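Local coordinates for BH1408 protein (Bacillus halodurans, PDB 4E0A) that probably transfers an acetyl group to an amine, as expected of a GNAT-family N-acetyltransferase whose acceptor substrate is not established, at residues Y69-L74 / Y90-C95. The protein carries 1 engineered substitution. Sequence-based numbering, arbitrary orientation.
Sequences YSVIHL and YISDLC. With PO4 (phosphate ion), chain E.
The carbonyl oxygen D93 O is gripped by two donors: S70 OG binds it at 2.8 Å, in the carbonyl plane, and V71 N at 2.9 Å, tilted 35° from that plane. With OG anti to the backbone N (chi1 -176°), the S70 hydroxyl meets the carbonyl within a face lined by I72, I91 and helix 105-119. V71 O in turn receives S92 N at 3.0 Å and, weakly, D93 N, so two residues stand opposite one. This is a classic beta bulge in the antiparallel pair 65-77/86-96 of the GNAT sheet; as in relatives, the bulged strand probably lines the acetyl-CoA site. A phosphate ion, probably from the crystallisation liquor, lies beside it, L94 N reaching its O1 only weakly. At the bulge S92 OG hydrogen-bonds H73 NE2 at 2.9 Å, near the imidazole plane. On the opposite face, with V71 and H73, C95 SG lies obliquely against the Y69 ring, 3.5 Å from CE1, while D93 CB touches CE2 at 3.9 Å. An alanine at Y69 would probably open a gap between C95, D93 and helix 11-28, leaving the C95 thiol without its aromatic neighbour. Backbone bonds in both directions join Y69 to C95, and H73 to Y90, whose hydroxyl binds D128.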
loop_
_atom_site.group_PDB
_atom_site.type_symbol
_atom_site.label_atom_id
_atom_site.label_comp_id
_atom_site.label_asym_id
_atom_site.label_seq_id
_atom_site.Cartn_x
_atom_site.Cartn_y
_atom_site.Cartn_z
ATOM N N TYR A 69 -14.310 5.924 16.689
ATOM C CA TYR A 69 -13.336 6.990 16.488
ATOM C C TYR A 69 -12.636 6.810 15.165
ATOM O O TYR A 69 -12.687 5.738 14.543
ATOM C CB TYR A 69 -12.288 7.018 17.604
ATOM C CG TYR A 69 -11.164 6.027 17.389
ATOM C CD1 TYR A 69 -11.328 4.691 17.734
ATOM C CD2 TYR A 69 -9.943 6.424 16.831
ATOM C CE1 TYR A 69 -10.310 3.753 17.532
ATOM C CE2 TYR A 69 -8.900 5.475 16.631
ATOM C CZ TYR A 69 -9.110 4.147 16.983
ATOM O OH TYR A 69 -8.119 3.192 16.798
ATOM N N SER A 70 -11.954 7.861 14.746
ATOM C CA SER A 70 -11.165 7.783 13.530
ATOM C C SER A 70 -9.931 8.656 13.672
ATOM O O SER A 70 -9.958 9.683 14.370
ATOM C CB SER A 70 -11.993 8.229 12.317
ATOM O OG SER A 70 -11.243 8.062 11.122
ATOM N N VAL A 71 -8.836 8.224 13.045
ATOM C CA VAL A 71 -7.642 9.042 12.959
ATOM C C VAL A 71 -7.356 9.300 11.488
ATOM O O VAL A 71 -7.322 8.365 10.696
ATOM C CB VAL A 71 -6.420 8.324 13.554
ATOM C CG1 VAL A 71 -5.177 9.212 13.415
ATOM C CG2 VAL A 71 -6.675 7.963 15.014
ATOM N N ILE A 72 -7.163 10.565 11.123
ATOM C CA ILE A 72 -6.940 10.918 9.727
ATOM C C ILE A 72 -5.727 11.831 9.647
ATOM O O ILE A 72 -5.346 12.450 10.639
ATOM C CB ILE A 72 -8.178 11.604 9.086
ATOM C CG1 ILE A 72 -8.390 12.999 9.673
ATOM C CG2 ILE A 72 -9.443 10.749 9.259
ATOM C CD1 ILE A 72 -9.694 13.634 9.246
ATOM N N HIS A 73 -5.113 11.885 8.468
ATOM C CA HIS A 73 -3.898 12.646 8.258
ATOM C C HIS A 73 -3.993 13.387 6.944
ATOM O O HIS A 73 -4.472 12.839 5.950
ATOM C CB HIS A 73 -2.696 11.706 8.195
ATOM C CG HIS A 73 -2.580 10.789 9.375
ATOM N ND1 HIS A 73 -1.736 11.046 10.433
ATOM C CD2 HIS A 73 -3.197 9.616 9.659
ATOM C CE1 HIS A 73 -1.832 10.067 11.316
ATOM N NE2 HIS A 73 -2.713 9.188 10.871
ATOM N N LEU A 74 -3.538 14.635 6.935
ATOM C CA LEU A 74 -3.454 15.397 5.695
ATOM C C LEU A 74 -2.103 15.079 5.051
ATOM O O LEU A 74 -1.050 15.351 5.635
ATOM C CB LEU A 74 -3.558 16.898 5.991
ATOM C CG LEU A 74 -3.956 17.781 4.816
ATOM C CD1 LEU A 74 -5.323 17.348 4.289
ATOM C CD2 LEU A 74 -3.970 19.247 5.243
ATOM N N TYR A 90 -5.727 10.759 4.521
ATOM C CA TYR A 90 -5.490 9.335 4.711
ATOM C C TYR A 90 -6.077 8.888 6.037
ATOM O O TYR A 90 -5.727 9.421 7.099
ATOM C CB TYR A 90 -4.006 9.013 4.681
ATOM C CG TYR A 90 -3.721 7.531 4.801
ATOM C CD1 TYR A 90 -3.918 6.681 3.720
ATOM C CD2 TYR A 90 -3.267 6.973 6.002
ATOM C CE1 TYR A 90 -3.655 5.313 3.820
ATOM C CE2 TYR A 90 -3.019 5.606 6.109
ATOM C CZ TYR A 90 -3.206 4.788 5.009
ATOM O OH TYR A 90 -2.951 3.432 5.099
ATOM N N ILE A 91 -6.993 7.932 5.972
ATOM C CA ILE A 91 -7.610 7.404 7.178
ATOM C C ILE A 91 -6.751 6.248 7.685
ATOM O O ILE A 91 -6.751 5.175 7.090
ATOM C CB ILE A 91 -9.032 6.888 6.899
ATOM C CG1 ILE A 91 -9.921 8.011 6.331
ATOM C CG2 ILE A 91 -9.626 6.305 8.167
ATOM C CD1 ILE A 91 -11.287 7.522 5.894
ATOM N N SER A 92 -6.029 6.470 8.778
ATOM C CA SER A 92 -5.172 5.437 9.359
ATOM C C SER A 92 -5.938 4.516 10.312
ATOM O O SER A 92 -5.569 3.359 10.499
ATOM C CB SER A 92 -3.969 6.072 10.066
ATOM O OG SER A 92 -4.391 6.867 11.158
ATOM N N ASP A 93 -7.025 5.023 10.886
ATOM C CA ASP A 93 -7.876 4.222 11.760
ATOM C C ASP A 93 -9.328 4.659 11.630
ATOM O O ASP A 93 -9.619 5.850 11.513
ATOM C CB ASP A 93 -7.441 4.379 13.221
ATOM C CG ASP A 93 -5.977 4.018 13.435
ATOM O OD1 ASP A 93 -5.110 4.926 13.353
ATOM O OD2 ASP A 93 -5.699 2.819 13.649
ATOM N N LEU A 94 -10.239 3.700 11.666
ATOM C CA LEU A 94 -11.659 4.010 11.831
ATOM C C LEU A 94 -12.341 2.803 12.447
ATOM O O LEU A 94 -12.606 1.800 11.762
ATOM C CB LEU A 94 -12.316 4.415 10.500
ATOM C CG LEU A 94 -13.705 5.077 10.537
ATOM C CD1 LEU A 94 -13.996 5.817 9.243
ATOM C CD2 LEU A 94 -14.839 4.070 10.828
ATOM N N CYS A 95 -12.645 2.908 13.740
ATOM C CA CYS A 95 -13.197 1.790 14.489
ATOM C C CYS A 95 -14.559 2.135 15.073
ATOM O O CYS A 95 -14.734 3.197 15.664
ATOM C CB CYS A 95 -12.257 1.396 15.633
ATOM S SG CYS A 95 -10.523 1.150 15.166
HETATM P P PO4 E . -8.716 1.880 8.150
HETATM O O1 PO4 E . -8.463 1.848 9.638
HETATM O O2 PO4 E . -9.754 0.848 7.766
HETATM O O3 PO4 E . -9.213 3.247 7.759
HETATM O O4 PO4 E . -7.419 1.606 7.429
#